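Local structure of ribosomal protein S2-related protein (2JH3) at residues R4-I9 with T68-F73. The protein is of uncertain function but has a chelatase-like fold, carries a [4Fe-4S] cluster and may act as a sirohydrochlorin ferrochelatase. Numbering follows the deposited sequence.
Sequences RSLVLI and TVVPVF
Leu6, Val7, Leu8 and Ile9 pair in parallel with Thr68, Val69, Val70 and Pro71, joining two inner strands, 5-10 and 66-71, of the chelatase-type α/β sheet in the N-terminal CbiX region. A 21° angle between the strand axes and five N-H...O=C bonds, alternating in direction from Thr68 N to Ser5 O through to Val72 N to Ile9 O, establish the pairing. The last is the most bent, 146° at the hydrogen, where Val72 centres an inverse gamma turn.

Side chains sort onto two faces. On that of Leu6, Thr68, Leu8 and Val70, the Leu6 CG is anti to the backbone N (chi1 175°), and CD1 slants across to Val70 CG2 at 4.0 Å. Leu8 takes a different rotamer, its CG anti to the carbonyl carbon and beside the backbone N, and lies alongside Val70, with CD2 4.1 Å from Val70 CB. Helix 253-262 packs over this face through Val257, Leu260 and Ala261.

On the face of Val7, Val69, Ile9 and Pro71 the closest side-chain pair is Ile9 CG1 with Val69 CG1, at 3.6 Å. Past the paired residues, Ile9 CG2 approaches Phe73 CE2, and Leu84 of helix 78-88 touches both Ile9 and Phe73.

At the start of the pairing, a water donates to Ser5 O and lies 2.9 Å from Thr68 OG1, a hydrogen bond of undecided direction; the Ser5 hydroxyl, OG, is hydrogen-bonded to Glu43 OE2 outside this pairing. At the far end, Ile9 O accepts from Val72 N and also sits at the edge of the Phe73 ring, near its plane, 3.4 Å from Phe73 CE2.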
loop_
_atom_site.group_PDB
_atom_site.type_symbol
_atom_site.label_atom_id
_atom_site.label_comp_id
_atom_site.label_asym_id
_atom_site.label_seq_id
_atom_site.Cartn_x
_atom_site.Cartn_y
_atom_site.Cartn_z
ATOM N N ARG A 4 -17.554 -4.846 -35.905
ATOM C CA ARG A 4 -17.610 -3.604 -35.152
ATOM C C ARG A 4 -17.616 -3.713 -33.631
ATOM O O ARG A 4 -18.102 -4.675 -33.067
ATOM C CB ARG A 4 -18.727 -2.698 -35.650
ATOM C CG ARG A 4 -20.119 -3.262 -35.743
ATOM C CD ARG A 4 -21.142 -2.113 -36.039
ATOM N NE ARG A 4 -21.208 -1.619 -37.417
ATOM C CZ ARG A 4 -21.493 -0.343 -37.795
ATOM N NH1 ARG A 4 -21.694 0.651 -36.900
ATOM N NH2 ARG A 4 -21.535 -0.029 -39.106
ATOM N N SER A 5 -17.038 -2.691 -32.997
ATOM C CA SER A 5 -16.905 -2.650 -31.528
ATOM C C SER A 5 -17.817 -1.564 -30.936
ATOM O O SER A 5 -17.972 -0.456 -31.471
ATOM C CB SER A 5 -15.430 -2.331 -31.076
ATOM O OG SER A 5 -14.433 -3.128 -31.733
ATOM N N LEU A 6 -18.373 -1.862 -29.778
ATOM C CA LEU A 6 -19.171 -0.852 -29.049
ATOM C C LEU A 6 -18.385 -0.575 -27.779
ATOM O O LEU A 6 -17.937 -1.495 -27.142
ATOM C CB LEU A 6 -20.518 -1.458 -28.719
ATOM C CG LEU A 6 -21.454 -0.603 -27.863
ATOM C CD1 LEU A 6 -21.770 0.757 -28.557
ATOM C CD2 LEU A 6 -22.687 -1.410 -27.672
ATOM N N VAL A 7 -18.175 0.685 -27.473
ATOM C CA VAL A 7 -17.523 1.109 -26.254
ATOM C C VAL A 7 -18.497 1.926 -25.432
ATOM O O VAL A 7 -19.029 2.914 -25.907
ATOM C CB VAL A 7 -16.349 1.981 -26.560
ATOM C CG1 VAL A 7 -15.779 2.605 -25.294
ATOM C CG2 VAL A 7 -15.286 1.175 -27.328
ATOM N N LEU A 8 -18.804 1.437 -24.228
ATOM C CA LEU A 8 -19.583 2.198 -23.225
ATOM C C LEU A 8 -18.700 2.958 -22.224
ATOM O O LEU A 8 -17.761 2.373 -21.610
ATOM C CB LEU A 8 -20.523 1.237 -22.493
ATOM C CG LEU A 8 -21.463 0.394 -23.339
ATOM C CD1 LEU A 8 -22.417 -0.319 -22.441
ATOM C CD2 LEU A 8 -22.190 1.195 -24.375
ATOM N N ILE A 9 -18.997 4.245 -22.022
ATOM C CA ILE A 9 -18.203 5.137 -21.154
ATOM C C ILE A 9 -18.983 5.565 -19.936
ATOM O O ILE A 9 -20.065 6.185 -20.047
ATOM C CB ILE A 9 -17.794 6.464 -21.827
ATOM C CG1 ILE A 9 -17.051 6.205 -23.119
ATOM C CG2 ILE A 9 -16.958 7.307 -20.875
ATOM C CD1 ILE A 9 -15.860 5.350 -22.915
ATOM N N THR A 68 -18.051 2.474 -32.035
ATOM C CA THR A 68 -19.121 3.398 -31.619
ATOM C C THR A 68 -18.911 3.573 -30.117
ATOM O O THR A 68 -18.780 2.565 -29.385
ATOM C CB THR A 68 -20.545 2.817 -31.913
ATOM O OG1 THR A 68 -20.650 2.514 -33.283
ATOM C CG2 THR A 68 -21.627 3.829 -31.557
ATOM N N VAL A 69 -18.833 4.822 -29.687
ATOM C CA VAL A 69 -18.607 5.158 -28.287
ATOM C C VAL A 69 -19.873 5.845 -27.764
ATOM O O VAL A 69 -20.197 6.946 -28.218
ATOM C CB VAL A 69 -17.418 6.082 -28.128
ATOM C CG1 VAL A 69 -17.153 6.461 -26.714
ATOM C CG2 VAL A 69 -16.147 5.398 -28.721
ATOM N N VAL A 70 -20.527 5.191 -26.816
ATOM C CA VAL A 70 -21.718 5.787 -26.136
ATOM C C VAL A 70 -21.430 6.179 -24.680
ATOM O O VAL A 70 -21.138 5.305 -23.837
ATOM C CB VAL A 70 -22.902 4.805 -26.133
ATOM C CG1 VAL A 70 -24.206 5.438 -25.430
ATOM C CG2 VAL A 70 -23.254 4.353 -27.561
ATOM N N PRO A 71 -21.620 7.462 -24.330
ATOM C CA PRO A 71 -21.586 7.874 -22.940
ATOM C C PRO A 71 -22.794 7.467 -22.080
ATOM O O PRO A 71 -23.899 7.979 -22.292
ATOM C CB PRO A 71 -21.510 9.430 -23.028
ATOM C CG PRO A 71 -21.077 9.705 -24.403
ATOM C CD PRO A 71 -21.762 8.637 -25.199
ATOM N N VAL A 72 -22.552 6.610 -21.083
ATOM C CA VAL A 72 -23.569 6.219 -20.100
ATOM C C VAL A 72 -23.603 7.304 -19.002
ATOM O O VAL A 72 -23.128 7.111 -17.877
ATOM C CB VAL A 72 -23.293 4.774 -19.547
ATOM C CG1 VAL A 72 -24.464 4.284 -18.616
ATOM C CG2 VAL A 72 -23.200 3.813 -20.669
ATOM N N PHE A 73 -24.080 8.487 -19.403
ATOM C CA PHE A 73 -24.222 9.650 -18.560
ATOM C C PHE A 73 -25.646 10.154 -18.783
ATOM O O PHE A 73 -26.169 10.146 -19.919
ATOM C CB PHE A 73 -23.265 10.791 -18.916
ATOM C CG PHE A 73 -21.834 10.535 -18.498
ATOM C CD1 PHE A 73 -21.248 11.282 -17.493
ATOM C CD2 PHE A 73 -21.094 9.520 -19.099
ATOM C CE1 PHE A 73 -19.939 11.038 -17.096
ATOM C CE2 PHE A 73 -19.784 9.290 -18.724
ATOM C CZ PHE A 73 -19.216 10.051 -17.712
HETATM O O HOH W 1 -19.028 0.361 -34.321
#